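Local coordinates for fiber protein (Human adenovirus 16, PDB 3CNC) that probably attaches the virus to its host cell through the trimeric knob at the fiber tip, with CD46 a likely receptor, at residues V86-N91 with F189-N194; Y153-Y158 with P167-V172; K159-T164 with A198-E203. All blocks are in the same frame, centred on the assembly; numbering follows the deposited sequence.

Contact 1 (V86-N91 with F189-N194)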
ATOM      1  N   VAL A  86       5.929 -20.947 -12.318  1.00 59.52           N
ATOM      2  CA  VAL A  86       7.059 -20.870 -11.401  1.00 59.52           C
ATOM      3  C   VAL A  86       6.665 -20.293 -10.048  1.00 59.52           C
ATOM      4  O   VAL A  86       5.738 -19.489  -9.934  1.00 59.52           O
ATOM      5  CB  VAL A  86       8.184 -19.983 -11.984  1.00 64.99           C
ATOM      6  CG1 VAL A  86       9.434 -20.102 -11.128  1.00 64.99           C
ATOM      7  CG2 VAL A  86       8.474 -20.376 -13.420  1.00 64.99           C
ATOM      8  N   THR A  87       7.372 -20.719  -9.013  1.00 63.83           N
ATOM      9  CA  THR A  87       7.114 -20.219  -7.676  1.00 63.83           C
ATOM     10  C   THR A  87       8.456 -19.975  -7.032  1.00 63.83           C
ATOM     11  O   THR A  87       9.265 -20.890  -6.904  1.00 63.83           O
ATOM     12  CB  THR A  87       6.312 -21.222  -6.811  1.00 56.04           C
ATOM     13  OG1 THR A  87       4.991 -21.379  -7.350  1.00 56.04           O
ATOM     14  CG2 THR A  87       6.202 -20.709  -5.381  1.00 56.04           C
ATOM     15  N   ILE A  88       8.691 -18.726  -6.651  1.00 53.42           N
ATOM     16  CA  ILE A  88       9.930 -18.323  -6.005  1.00 53.42           C
ATOM     17  C   ILE A  88       9.675 -18.096  -4.517  1.00 53.42           C
ATOM     18  O   ILE A  88       8.671 -17.500  -4.127  1.00 53.42           O
ATOM     19  CB  ILE A  88      10.461 -17.035  -6.634  1.00 53.03           C
ATOM     20  CG1 ILE A  88      10.662 -17.265  -8.132  1.00 53.03           C
ATOM     21  CG2 ILE A  88      11.746 -16.596  -5.939  1.00 53.03           C
ATOM     22  CD1 ILE A  88      10.905 -16.006  -8.903  1.00 53.03           C
ATOM     23  N   ASP A  89      10.592 -18.573  -3.686  1.00 53.54           N
ATOM     24  CA  ASP A  89      10.450 -18.433  -2.247  1.00 53.54           C
ATOM     25  C   ASP A  89      11.653 -17.791  -1.631  1.00 53.54           C
ATOM     26  O   ASP A  89      12.785 -18.073  -2.013  1.00 53.54           O
ATOM     27  CB  ASP A  89      10.268 -19.796  -1.574  1.00 74.25           C
ATOM     28  CG  ASP A  89       8.880 -20.359  -1.749  1.00 74.25           C
ATOM     29  OD1 ASP A  89       7.917 -19.733  -1.268  1.00 74.25           O
ATOM     30  OD2 ASP A  89       8.753 -21.437  -2.359  1.00 74.25           O
ATOM     31  N   VAL A  90      11.402 -16.922  -0.666  1.00 50.82           N
ATOM     32  CA  VAL A  90      12.458 -16.273   0.074  1.00 50.82           C
ATOM     33  C   VAL A  90      11.957 -16.406   1.500  1.00 50.82           C
ATOM     34  O   VAL A  90      10.926 -15.840   1.861  1.00 50.82           O
ATOM     35  CB  VAL A  90      12.605 -14.790  -0.303  1.00 44.36           C
ATOM     36  CG1 VAL A  90      13.555 -14.104   0.658  1.00 44.36           C
ATOM     37  CG2 VAL A  90      13.125 -14.669  -1.729  1.00 44.36           C
ATOM     38  N   ASN A  91      12.663 -17.187   2.303  1.00 50.60           N
ATOM     39  CA  ASN A  91      12.251 -17.390   3.680  1.00 50.60           C
ATOM     40  C   ASN A  91      13.196 -16.637   4.597  1.00 50.60           C
ATOM     41  O   ASN A  91      14.406 -16.625   4.374  1.00 50.60           O
ATOM     42  CB  ASN A  91      12.259 -18.887   4.012  1.00 73.15           C
ATOM     43  CG  ASN A  91      11.571 -19.723   2.938  1.00 73.15           C
ATOM     44  OD1 ASN A  91      10.432 -19.445   2.540  1.00 73.15           O
ATOM     45  ND2 ASN A  91      12.264 -20.754   2.465  1.00 73.15           N
ATOM     46  N   PHE A 189       8.207 -14.938   1.873  1.00 52.46           N
ATOM     47  CA  PHE A 189       7.617 -14.357   0.685  1.00 52.46           C
ATOM     48  C   PHE A 189       7.710 -15.378  -0.432  1.00 52.46           C
ATOM     49  O   PHE A 189       8.686 -16.128  -0.518  1.00 52.46           O
ATOM     50  CB  PHE A 189       8.376 -13.108   0.239  1.00 42.81           C
ATOM     51  CG  PHE A 189       8.491 -12.053   1.284  1.00 42.81           C
ATOM     52  CD1 PHE A 189       9.482 -12.123   2.250  1.00 42.81           C
ATOM     53  CD2 PHE A 189       7.617 -10.970   1.288  1.00 42.81           C
ATOM     54  CE1 PHE A 189       9.612 -11.126   3.213  1.00 42.81           C
ATOM     55  CE2 PHE A 189       7.730  -9.958   2.246  1.00 42.81           C
ATOM     56  CZ  PHE A 189       8.727 -10.032   3.210  1.00 42.81           C
ATOM     57  N   SER A 190       6.683 -15.417  -1.267  1.00 50.03           N
ATOM     58  CA  SER A 190       6.676 -16.299  -2.419  1.00 50.03           C
ATOM     59  C   SER A 190       5.948 -15.571  -3.549  1.00 50.03           C
ATOM     60  O   SER A 190       4.917 -14.934  -3.325  1.00 50.03           O
ATOM     61  CB  SER A 190       5.992 -17.648  -2.113  1.00 63.61           C
ATOM     62  OG  SER A 190       4.595 -17.529  -1.936  1.00 63.61           O
ATOM     63  N   TRP A 191       6.524 -15.642  -4.746  1.00 56.41           N
ATOM     64  CA  TRP A 191       5.962 -15.023  -5.943  1.00 56.41           C
ATOM     65  C   TRP A 191       5.511 -16.166  -6.827  1.00 56.41           C
ATOM     66  O   TRP A 191       6.243 -17.133  -7.008  1.00 56.41           O
ATOM     67  CB  TRP A 191       7.024 -14.224  -6.694  1.00 45.95           C
ATOM     68  CG  TRP A 191       7.508 -13.009  -5.986  1.00 45.95           C
ATOM     69  CD1 TRP A 191       7.193 -11.719  -6.278  1.00 45.95           C
ATOM     70  CD2 TRP A 191       8.465 -12.962  -4.921  1.00 45.95           C
ATOM     71  NE1 TRP A 191       7.902 -10.865  -5.472  1.00 45.95           N
ATOM     72  CE2 TRP A 191       8.690 -11.598  -4.626  1.00 45.95           C
ATOM     73  CE3 TRP A 191       9.155 -13.938  -4.186  1.00 45.95           C
ATOM     74  CZ2 TRP A 191       9.583 -11.178  -3.629  1.00 45.95           C
ATOM     75  CZ3 TRP A 191      10.049 -13.522  -3.188  1.00 45.95           C
ATOM     76  CH2 TRP A 191      10.253 -12.151  -2.922  1.00 45.95           C
ATOM     77  N   SER A 192       4.321 -16.055  -7.394  1.00 63.76           N
ATOM     78  CA  SER A 192       3.827 -17.128  -8.238  1.00 63.76           C
ATOM     79  C   SER A 192       3.485 -16.703  -9.658  1.00 63.76           C
ATOM     80  O   SER A 192       2.667 -15.806  -9.874  1.00 63.76           O
ATOM     81  CB  SER A 192       2.605 -17.767  -7.586  1.00 71.45           C
ATOM     82  OG  SER A 192       2.080 -18.792  -8.402  1.00 71.45           O
ATOM     83  N   LEU A 193       4.125 -17.360 -10.619  1.00 63.75           N
ATOM     84  CA  LEU A 193       3.891 -17.103 -12.032  1.00 63.75           C
ATOM     85  C   LEU A 193       3.098 -18.275 -12.579  1.00 63.75           C
ATOM     86  O   LEU A 193       3.582 -19.403 -12.574  1.00 63.75           O
ATOM     87  CB  LEU A 193       5.214 -17.007 -12.793  1.00 58.08           C
ATOM     88  CG  LEU A 193       5.096 -16.934 -14.323  1.00 58.08           C
ATOM     89  CD1 LEU A 193       4.377 -15.652 -14.724  1.00 58.08           C
ATOM     90  CD2 LEU A 193       6.489 -16.992 -14.964  1.00 58.08           C
ATOM     91  N   ASN A 194       1.878 -18.015 -13.032  1.00 63.23           N
ATOM     92  CA  ASN A 194       1.031 -19.060 -13.593  1.00 63.23           C
ATOM     93  C   ASN A 194       0.362 -18.533 -14.865  1.00 63.23           C
ATOM     94  O   ASN A 194      -0.816 -18.168 -14.866  1.00 63.23           O
ATOM     95  CB  ASN A 194      -0.028 -19.484 -12.577  1.00 70.93           C
ATOM     96  CG  ASN A 194      -0.886 -20.637 -13.077  1.00 70.93           C
ATOM     97  OD1 ASN A 194      -0.364 -21.673 -13.495  1.00 70.93           O
ATOM     98  ND2 ASN A 194      -2.206 -20.462 -13.035  1.00 70.93           N
TER
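This is an antiparallel pairing of two neighbouring strands at one border of a four-stranded sheet, where Val-86 to Asn-91 forms the outer strand within the chain and Phe-189 to Asn-194 the next one in. The N-to-C directions of the two segments differ by 171°, and their axes approach to 4.6 Å. Six backbone hydrogen bonds, in three reciprocal pairs, join Val-86 to Leu-193, Ile-88 to Trp-191 and Val-90 to Phe-189. The straightest runs from Phe-189 N to Val-90 O, 2.9 Å long with 175° at the hydrogen, arriving nearly along the C=O axis. The position of Ile-88 O, the acceptor for Trp-191 N, is less certain. Thr-87 and Asp-89 lie opposite Ser-192 and Ser-190 at the non-hydrogen-bonded positions.

The face bearing Val-86, Ile-88, Val-90, Phe-189, Trp-191 and Leu-193 turns to the second sheet of the beta sandwich that makes up the adenovirus knob. There Ile-68 and Leu-70 of strand 63-72 touch Trp-191, and Phe-213 meets the ring of Phe-189.

With CG beside its backbone N and chi2 at -105°, Trp-191 turns the benzo edge of its indole toward the other strand. Val-90 CG2, itself beside the backbone N, packs at that edge with 3.6 Å to Trp-191 CZ3. Ile-88 CG2 lies 4.1 Å from Trp-191 CE3, its side chain crossing the indole obliquely. At the far end the contact loosens to Val-86 CG2 against Leu-193 CD2, 4.2 Å apart. On the reverse, more polar face, Thr-87 OG1 and Ser-192 OG stand 4.0 Å apart, too far for a direct bond between the two hydroxyls.

Contact 2 (Y153-Y158 with P167-V172)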
ATOM      1  N   TYR A 153      -1.809 -11.399   1.134  1.00 51.37           N
ATOM      2  CA  TYR A 153      -1.797 -11.709  -0.287  1.00 51.37           C
ATOM      3  C   TYR A 153      -1.801 -10.397  -1.064  1.00 51.37           C
ATOM      4  O   TYR A 153      -2.368  -9.396  -0.616  1.00 51.37           O
ATOM      5  CB  TYR A 153      -3.008 -12.558  -0.684  1.00 56.41           C
ATOM      6  CG  TYR A 153      -3.190 -13.781   0.181  1.00 56.41           C
ATOM      7  CD1 TYR A 153      -3.958 -13.722   1.345  1.00 56.41           C
ATOM      8  CD2 TYR A 153      -2.562 -14.989  -0.137  1.00 56.41           C
ATOM      9  CE1 TYR A 153      -4.095 -14.832   2.177  1.00 56.41           C
ATOM     10  CE2 TYR A 153      -2.694 -16.113   0.689  1.00 56.41           C
ATOM     11  CZ  TYR A 153      -3.464 -16.023   1.845  1.00 56.41           C
ATOM     12  OH  TYR A 153      -3.612 -17.109   2.671  1.00 56.41           O
ATOM     13  N   GLY A 154      -1.155 -10.396  -2.225  1.00 60.53           N
ATOM     14  CA  GLY A 154      -1.098  -9.190  -3.025  1.00 60.53           C
ATOM     15  C   GLY A 154      -0.580  -9.491  -4.412  1.00 60.53           C
ATOM     16  O   GLY A 154      -0.701 -10.624  -4.891  1.00 60.53           O
ATOM     17  N   GLU A 155       0.029  -8.499  -5.053  1.00 59.36           N
ATOM     18  CA  GLU A 155       0.521  -8.713  -6.401  1.00 59.36           C
ATOM     19  C   GLU A 155       1.577  -7.724  -6.901  1.00 59.36           C
ATOM     20  O   GLU A 155       1.586  -6.552  -6.517  1.00 59.36           O
ATOM     21  CB  GLU A 155      -0.677  -8.687  -7.343  1.00 96.54           C
ATOM     22  CG  GLU A 155      -0.509  -9.493  -8.589  1.00 96.54           C
ATOM     23  CD  GLU A 155      -1.839  -9.782  -9.234  1.00 96.54           C
ATOM     24  OE1 GLU A 155      -2.430  -8.852  -9.830  1.00 96.54           O
ATOM     25  OE2 GLU A 155      -2.300 -10.941  -9.124  1.00 96.54           O
ATOM     26  N   CYS A 156       2.478  -8.215  -7.747  1.00 51.81           N
ATOM     27  CA  CYS A 156       3.495  -7.369  -8.365  1.00 51.81           C
ATOM     28  C   CYS A 156       3.672  -7.855  -9.802  1.00 51.81           C
ATOM     29  O   CYS A 156       2.845  -8.638 -10.290  1.00 51.81           O
ATOM     30  CB  CYS A 156       4.823  -7.375  -7.575  1.00 55.06           C
ATOM     31  SG  CYS A 156       5.726  -8.911  -7.443  1.00 55.06           S
ATOM     32  N   TYR A 157       4.715  -7.410 -10.498  1.00 50.89           N
ATOM     33  CA  TYR A 157       4.858  -7.818 -11.895  1.00 50.89           C
ATOM     34  C   TYR A 157       6.242  -8.087 -12.445  1.00 50.89           C
ATOM     35  O   TYR A 157       7.261  -7.670 -11.895  1.00 50.89           O
ATOM     36  CB  TYR A 157       4.195  -6.780 -12.814  1.00 58.88           C
ATOM     37  CG  TYR A 157       2.746  -6.540 -12.501  1.00 58.88           C
ATOM     38  CD1 TYR A 157       2.369  -5.748 -11.415  1.00 58.88           C
ATOM     39  CD2 TYR A 157       1.750  -7.175 -13.230  1.00 58.88           C
ATOM     40  CE1 TYR A 157       1.030  -5.606 -11.059  1.00 58.88           C
ATOM     41  CE2 TYR A 157       0.414  -7.044 -12.888  1.00 58.88           C
ATOM     42  CZ  TYR A 157       0.059  -6.261 -11.798  1.00 58.88           C
ATOM     43  OH  TYR A 157      -1.271  -6.145 -11.453  1.00 58.88           O
ATOM     44  N   TYR A 158       6.249  -8.800 -13.565  1.00 56.43           N
ATOM     45  CA  TYR A 158       7.474  -9.099 -14.280  1.00 56.43           C
ATOM     46  C   TYR A 158       7.260  -8.550 -15.687  1.00 56.43           C
ATOM     47  O   TYR A 158       6.259  -8.860 -16.330  1.00 56.43           O
ATOM     48  CB  TYR A 158       7.721 -10.598 -14.359  1.00 58.44           C
ATOM     49  CG  TYR A 158       8.873 -10.921 -15.274  1.00 58.44           C
ATOM     50  CD1 TYR A 158      10.188 -10.642 -14.892  1.00 58.44           C
ATOM     51  CD2 TYR A 158       8.651 -11.452 -16.546  1.00 58.44           C
ATOM     52  CE1 TYR A 158      11.248 -10.883 -15.753  1.00 58.44           C
ATOM     53  CE2 TYR A 158       9.708 -11.693 -17.413  1.00 58.44           C
ATOM     54  CZ  TYR A 158      10.998 -11.407 -17.009  1.00 58.44           C
ATOM     55  OH  TYR A 158      12.038 -11.648 -17.859  1.00 58.44           O
ATOM     56  N   PRO A 167       1.559 -10.906 -14.342  1.00 61.25           N
ATOM     57  CA  PRO A 167       1.194 -10.748 -12.933  1.00 61.25           C
ATOM     58  C   PRO A 167       1.804 -11.841 -12.052  1.00 61.25           C
ATOM     59  O   PRO A 167       1.785 -13.017 -12.409  1.00 61.25           O
ATOM     60  CB  PRO A 167      -0.325 -10.826 -12.971  1.00 68.00           C
ATOM     61  CG  PRO A 167      -0.560 -11.824 -14.074  1.00 68.00           C
ATOM     62  CD  PRO A 167       0.394 -11.329 -15.141  1.00 68.00           C
ATOM     63  N   LEU A 168       2.351 -11.435 -10.911  1.00 55.07           N
ATOM     64  CA  LEU A 168       2.949 -12.364  -9.962  1.00 55.07           C
ATOM     65  C   LEU A 168       2.155 -12.314  -8.659  1.00 55.07           C
ATOM     66  O   LEU A 168       2.050 -11.266  -8.023  1.00 55.07           O
ATOM     67  CB  LEU A 168       4.408 -11.982  -9.681  1.00 47.96           C
ATOM     68  CG  LEU A 168       5.372 -11.906 -10.868  1.00 47.96           C
ATOM     69  CD1 LEU A 168       6.668 -11.277 -10.408  1.00 47.96           C
ATOM     70  CD2 LEU A 168       5.636 -13.308 -11.444  1.00 47.96           C
ATOM     71  N   LYS A 169       1.584 -13.446  -8.271  1.00 61.43           N
ATOM     72  CA  LYS A 169       0.821 -13.521  -7.035  1.00 61.43           C
ATOM     73  C   LYS A 169       1.811 -13.671  -5.890  1.00 61.43           C
ATOM     74  O   LYS A 169       2.637 -14.589  -5.871  1.00 61.43           O
ATOM     75  CB  LYS A 169      -0.163 -14.691  -7.095  1.00 90.52           C
ATOM     76  CG  LYS A 169      -1.244 -14.467  -8.148  1.00 90.52           C
ATOM     77  CD  LYS A 169      -2.200 -15.640  -8.301  1.00 90.52           C
ATOM     78  CE  LYS A 169      -3.262 -15.323  -9.353  1.00 90.52           C
ATOM     79  NZ  LYS A 169      -4.154 -16.481  -9.633  1.00 90.52           N
ATOM     80  N   VAL A 170       1.723 -12.737  -4.947  1.00 54.53           N
ATOM     81  CA  VAL A 170       2.612 -12.684  -3.801  1.00 54.53           C
ATOM     82  C   VAL A 170       1.941 -13.120  -2.513  1.00 54.53           C
ATOM     83  O   VAL A 170       0.828 -12.690  -2.215  1.00 54.53           O
ATOM     84  CB  VAL A 170       3.108 -11.250  -3.589  1.00 47.25           C
ATOM     85  CG1 VAL A 170       4.058 -11.200  -2.409  1.00 47.25           C
ATOM     86  CG2 VAL A 170       3.754 -10.735  -4.863  1.00 47.25           C
ATOM     87  N   THR A 171       2.621 -13.964  -1.743  1.00 49.46           N
ATOM     88  CA  THR A 171       2.079 -14.417  -0.466  1.00 49.46           C
ATOM     89  C   THR A 171       3.117 -14.163   0.598  1.00 49.46           C
ATOM     90  O   THR A 171       4.267 -14.561   0.443  1.00 49.46           O
ATOM     91  CB  THR A 171       1.783 -15.923  -0.429  1.00 47.64           C
ATOM     92  OG1 THR A 171       0.876 -16.262  -1.476  1.00 47.64           O
ATOM     93  CG2 THR A 171       1.148 -16.298   0.907  1.00 47.64           C
ATOM     94  N   VAL A 172       2.721 -13.487   1.671  1.00 51.29           N
ATOM     95  CA  VAL A 172       3.646 -13.223   2.753  1.00 51.29           C
ATOM     96  C   VAL A 172       3.159 -14.010   3.949  1.00 51.29           C
ATOM     97  O   VAL A 172       1.982 -13.965   4.285  1.00 51.29           O
ATOM     98  CB  VAL A 172       3.686 -11.729   3.134  1.00 40.10           C
ATOM     99  CG1 VAL A 172       4.800 -11.480   4.121  1.00 40.10           C
ATOM    100  CG2 VAL A 172       3.873 -10.882   1.906  1.00 40.10           C
TER
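Tyr-157 lays its ring obliquely across Pro-167, with CD2 3.6 Å from Pro-167 CA and CE2 farther out near Pro-167 CB. On the same face of the strand pair Glu-155 runs alongside both Pro-167 and Lys-169, all three pointing one way. Its CG is anti to the backbone N (chi1 -152°), so its CG comes up beside the carbonyl of the opposite strand, 3.2 Å from Leu-168 O. Glu-155 OE2 and Lys-169 NZ remain 5.9 Å apart, so their opposite charges can attract only at a distance and no salt bridge forms. Farther along, Tyr-153 and Thr-171 also project side by side, and Thr-171 CG2 meets the ring obliquely at CE2, 3.9 Å away. Lys-159 of a second subunit packs on Tyr-153, which places this end of the pair near a subunit boundary.

The two segments belong to the beta hairpin of strands 151-159 and 165-174, at one margin of the four-stranded sheet in the knob's beta sandwich. Their directions differ by 144°, a marked twist. Reciprocal backbone bonds join Gly-154 to Val-170 and Cys-156 to Leu-168. The one from Val-170 N to Gly-154 O is the longest, at 3.2 Å, and its donor sits 56° above the carbonyl plane.

On the inward face Cys-156 holds SG in the crowded position between backbone N and carbonyl carbon. From there the sulfur reaches Val-170 CG2 at 3.7 Å and Leu-168 CD1 at 3.9 Å, and it also touches Trp-191 of the adjoining strand. Leu-168 CD1 extends past Cys-156 to the CB of Tyr-158, whose ring meets Phe-81 edge-to-face and whose OH is hydrogen-bonded to Glu-200.

Contact 3 (K159-T164 with A198-E203)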
ATOM      1  N   LYS A 159       8.186  -7.717 -16.150  1.00 59.68           N
ATOM      2  CA  LYS A 159       8.092  -7.135 -17.487  1.00 59.68           C
ATOM      3  C   LYS A 159       9.006  -7.934 -18.416  1.00 59.68           C
ATOM      4  O   LYS A 159      10.228  -7.912 -18.260  1.00 59.68           O
ATOM      5  CB  LYS A 159       8.537  -5.670 -17.460  1.00 71.95           C
ATOM      6  CG  LYS A 159       8.322  -4.918 -18.770  1.00 71.95           C
ATOM      7  CD  LYS A 159       8.985  -3.549 -18.708  1.00 71.95           C
ATOM      8  CE  LYS A 159       8.850  -2.784 -20.014  1.00 71.95           C
ATOM      9  NZ  LYS A 159       9.784  -1.620 -20.047  1.00 71.95           N
ATOM     10  N   SER A 160       8.416  -8.636 -19.379  1.00 64.91           N
ATOM     11  CA  SER A 160       9.210  -9.448 -20.299  1.00 64.91           C
ATOM     12  C   SER A 160       9.938  -8.622 -21.347  1.00 64.91           C
ATOM     13  O   SER A 160       9.681  -7.424 -21.512  1.00 64.91           O
ATOM     14  CB  SER A 160       8.339 -10.494 -21.000  1.00 61.75           C
ATOM     15  OG  SER A 160       7.616  -9.918 -22.067  1.00 61.75           O
ATOM     16  N   THR A 161      10.843  -9.284 -22.060  1.00 62.88           N
ATOM     17  CA  THR A 161      11.644  -8.641 -23.094  1.00 62.88           C
ATOM     18  C   THR A 161      10.818  -7.883 -24.134  1.00 62.88           C
ATOM     19  O   THR A 161      11.207  -6.798 -24.555  1.00 62.88           O
ATOM     20  CB  THR A 161      12.550  -9.672 -23.803  1.00 75.05           C
ATOM     21  OG1 THR A 161      13.451 -10.244 -22.848  1.00 75.05           O
ATOM     22  CG2 THR A 161      13.368  -9.005 -24.906  1.00 75.05           C
ATOM     23  N   ASN A 162       9.677  -8.433 -24.539  1.00 69.52           N
ATOM     24  CA  ASN A 162       8.853  -7.757 -25.538  1.00 69.52           C
ATOM     25  C   ASN A 162       7.973  -6.669 -24.932  1.00 69.52           C
ATOM     26  O   ASN A 162       7.229  -6.000 -25.648  1.00 69.52           O
ATOM     27  CB  ASN A 162       7.977  -8.760 -26.289  1.00 91.82           C
ATOM     28  CG  ASN A 162       6.820  -9.267 -25.457  1.00 91.82           C
ATOM     29  OD1 ASN A 162       6.015 -10.067 -25.928  1.00 91.82           O
ATOM     30  ND2 ASN A 162       6.730  -8.806 -24.216  1.00 91.82           N
ATOM     31  N   GLY A 163       8.041  -6.512 -23.612  1.00 67.54           N
ATOM     32  CA  GLY A 163       7.256  -5.479 -22.956  1.00 67.54           C
ATOM     33  C   GLY A 163       5.945  -5.888 -22.308  1.00 67.54           C
ATOM     34  O   GLY A 163       5.216  -5.031 -21.815  1.00 67.54           O
ATOM     35  N   THR A 164       5.631  -7.178 -22.299  1.00 61.15           N
ATOM     36  CA  THR A 164       4.384  -7.632 -21.688  1.00 61.15           C
ATOM     37  C   THR A 164       4.516  -7.804 -20.174  1.00 61.15           C
ATOM     38  O   THR A 164       5.553  -8.237 -19.669  1.00 61.15           O
ATOM     39  CB  THR A 164       3.895  -8.965 -22.308  1.00 93.07           C
ATOM     40  OG1 THR A 164       4.974  -9.907 -22.326  1.00 93.07           O
ATOM     41  CG2 THR A 164       3.384  -8.743 -23.729  1.00 93.07           C
ATOM     42  N   ALA A 198       5.344 -19.298 -21.324  1.00 67.26           N
ATOM     43  CA  ALA A 198       6.533 -18.723 -20.719  1.00 67.26           C
ATOM     44  C   ALA A 198       6.748 -17.282 -21.149  1.00 67.26           C
ATOM     45  O   ALA A 198       6.514 -16.926 -22.303  1.00 67.26           O
ATOM     46  CB  ALA A 198       7.758 -19.552 -21.075  1.00 48.28           C
ATOM     47  N   PRO A 199       7.168 -16.425 -20.204  1.00 75.58           N
ATOM     48  CA  PRO A 199       7.434 -15.003 -20.438  1.00 75.58           C
ATOM     49  C   PRO A 199       8.648 -14.786 -21.342  1.00 75.58           C
ATOM     50  O   PRO A 199       8.636 -13.913 -22.206  1.00 75.58           O
ATOM     51  CB  PRO A 199       7.665 -14.462 -19.028  1.00 66.79           C
ATOM     52  CG  PRO A 199       6.769 -15.318 -18.204  1.00 66.79           C
ATOM     53  CD  PRO A 199       7.061 -16.694 -18.759  1.00 66.79           C
ATOM     54  N   GLU A 200       9.695 -15.579 -21.129  1.00 71.36           N
ATOM     55  CA  GLU A 200      10.914 -15.456 -21.923  1.00 71.36           C
ATOM     56  C   GLU A 200      11.283 -16.733 -22.687  1.00 71.36           C
ATOM     57  O   GLU A 200      10.612 -17.763 -22.583  1.00 71.36           O
ATOM     58  CB  GLU A 200      12.103 -15.062 -21.037  1.00 70.22           C
ATOM     59  CG  GLU A 200      11.972 -13.738 -20.281  1.00 70.22           C
ATOM     60  CD  GLU A 200      11.683 -12.542 -21.177  1.00 70.22           C
ATOM     61  OE1 GLU A 200      12.098 -12.536 -22.356  1.00 70.22           O
ATOM     62  OE2 GLU A 200      11.046 -11.591 -20.684  1.00 70.22           O
ATOM     63  N   THR A 201      12.369 -16.636 -23.449  1.00 71.95           N
ATOM     64  CA  THR A 201      12.905 -17.735 -24.248  1.00 71.95           C
ATOM     65  C   THR A 201      14.421 -17.695 -24.102  1.00 71.95           C
ATOM     66  O   THR A 201      15.113 -18.676 -24.357  1.00 71.95           O
ATOM     67  CB  THR A 201      12.532 -17.568 -25.742  1.00 62.70           C
ATOM     68  OG1 THR A 201      11.242 -18.141 -25.980  1.00 62.70           O
ATOM     69  CG2 THR A 201      13.555 -18.242 -26.640  1.00 62.70           C
ATOM     70  N   THR A 202      14.922 -16.541 -23.676  1.00 76.53           N
ATOM     71  CA  THR A 202      16.348 -16.333 -23.494  1.00 76.53           C
ATOM     72  C   THR A 202      16.623 -16.114 -22.019  1.00 76.53           C
ATOM     73  O   THR A 202      15.696 -15.975 -21.227  1.00 76.53           O
ATOM     74  CB  THR A 202      16.811 -15.079 -24.243  1.00103.80           C
ATOM     75  OG1 THR A 202      16.186 -15.042 -25.531  1.00103.80           O
ATOM     76  CG2 THR A 202      18.325 -15.084 -24.417  1.00103.80           C
ATOM     77  N   GLU A 203      17.896 -16.099 -21.647  1.00 70.67           N
ATOM     78  CA  GLU A 203      18.256 -15.838 -20.266  1.00 70.67           C
ATOM     79  C   GLU A 203      18.107 -14.320 -20.099  1.00 70.67           C
ATOM     80  O   GLU A 203      18.851 -13.546 -20.701  1.00 70.67           O
ATOM     81  CB  GLU A 203      19.699 -16.265 -19.991  1.00 75.68           C
ATOM     82  CG  GLU A 203      20.220 -15.811 -18.642  1.00 75.68           C
ATOM     83  CD  GLU A 203      21.691 -16.124 -18.433  1.00 75.68           C
ATOM     84  OE1 GLU A 203      22.262 -15.661 -17.420  1.00 75.68           O
ATOM     85  OE2 GLU A 203      22.281 -16.835 -19.277  1.00 75.68           O
TER
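Glu-200 OE2 is gripped by two hydrogen bonds, one from the backbone N of Thr-161 at 2.7 Å and one involving the OH of Tyr-158; the modelled place of this oxygen is less certain because it crowds a neighbour. The other carboxylate oxygen, OE1, accepts a bond from Thr-161 OG1, also 2.7 Å long, which comes from 47° above the carboxylate plane. Thr-161 thus holds both oxygens, since its OG1 lies beside its own backbone N (chi1 -62°). Glu-200 gets there by bending at chi2 (-56°), and its side chain crosses that of Thr-161 at about a right angle. Such donors would probably help keep the glutamate ionised. Next to Thr-161, Ser-160 CB lies 3.6 Å from Pro-199 O.

The receiving loop is itself internally braced. Ser-160 OG and Thr-164 OG1 share a hydrogen bond of 2.7 Å, while the backbone bonds run from Gly-163 N to Ser-160 O (2.8 Å) and from Ser-160 N to Thr-164 O (2.9 Å). Gly-163 adopts a positive phi, where a side chain would jam against the preceding carbonyl oxygen. Lys-159, at the loop's start, makes a cation-pi contact with Tyr-151 of a third subunit. Turn, bonds and glycine together define a type I turn with a G1 beta bulge, the classic 3:5 hairpin connection, here joining strands 151-159 and 165-174 of the knob.

How the contacts relate
From the N terminus, residues 86-91 come first and wait until 189-194 to be paired, so contact 1 closes the longest of the three loops. Within that span lies contact 2, a local hairpin closure between 153-158 and 167-172. Contact 3 starts at the tip of this hairpin, at 159-164, but finds its partner 198-203 only after the strand of contact 1, and so crosses both others. Strands 165-174 and 185-194 are neighbours, so contacts 1 and 2 build one continuous sheet, with centres 8 Å apart. Contact 3, some 17 to 18 Å between centres from either, ties the hairpin tip to the loop leading to strand 211-216 of the other sheet.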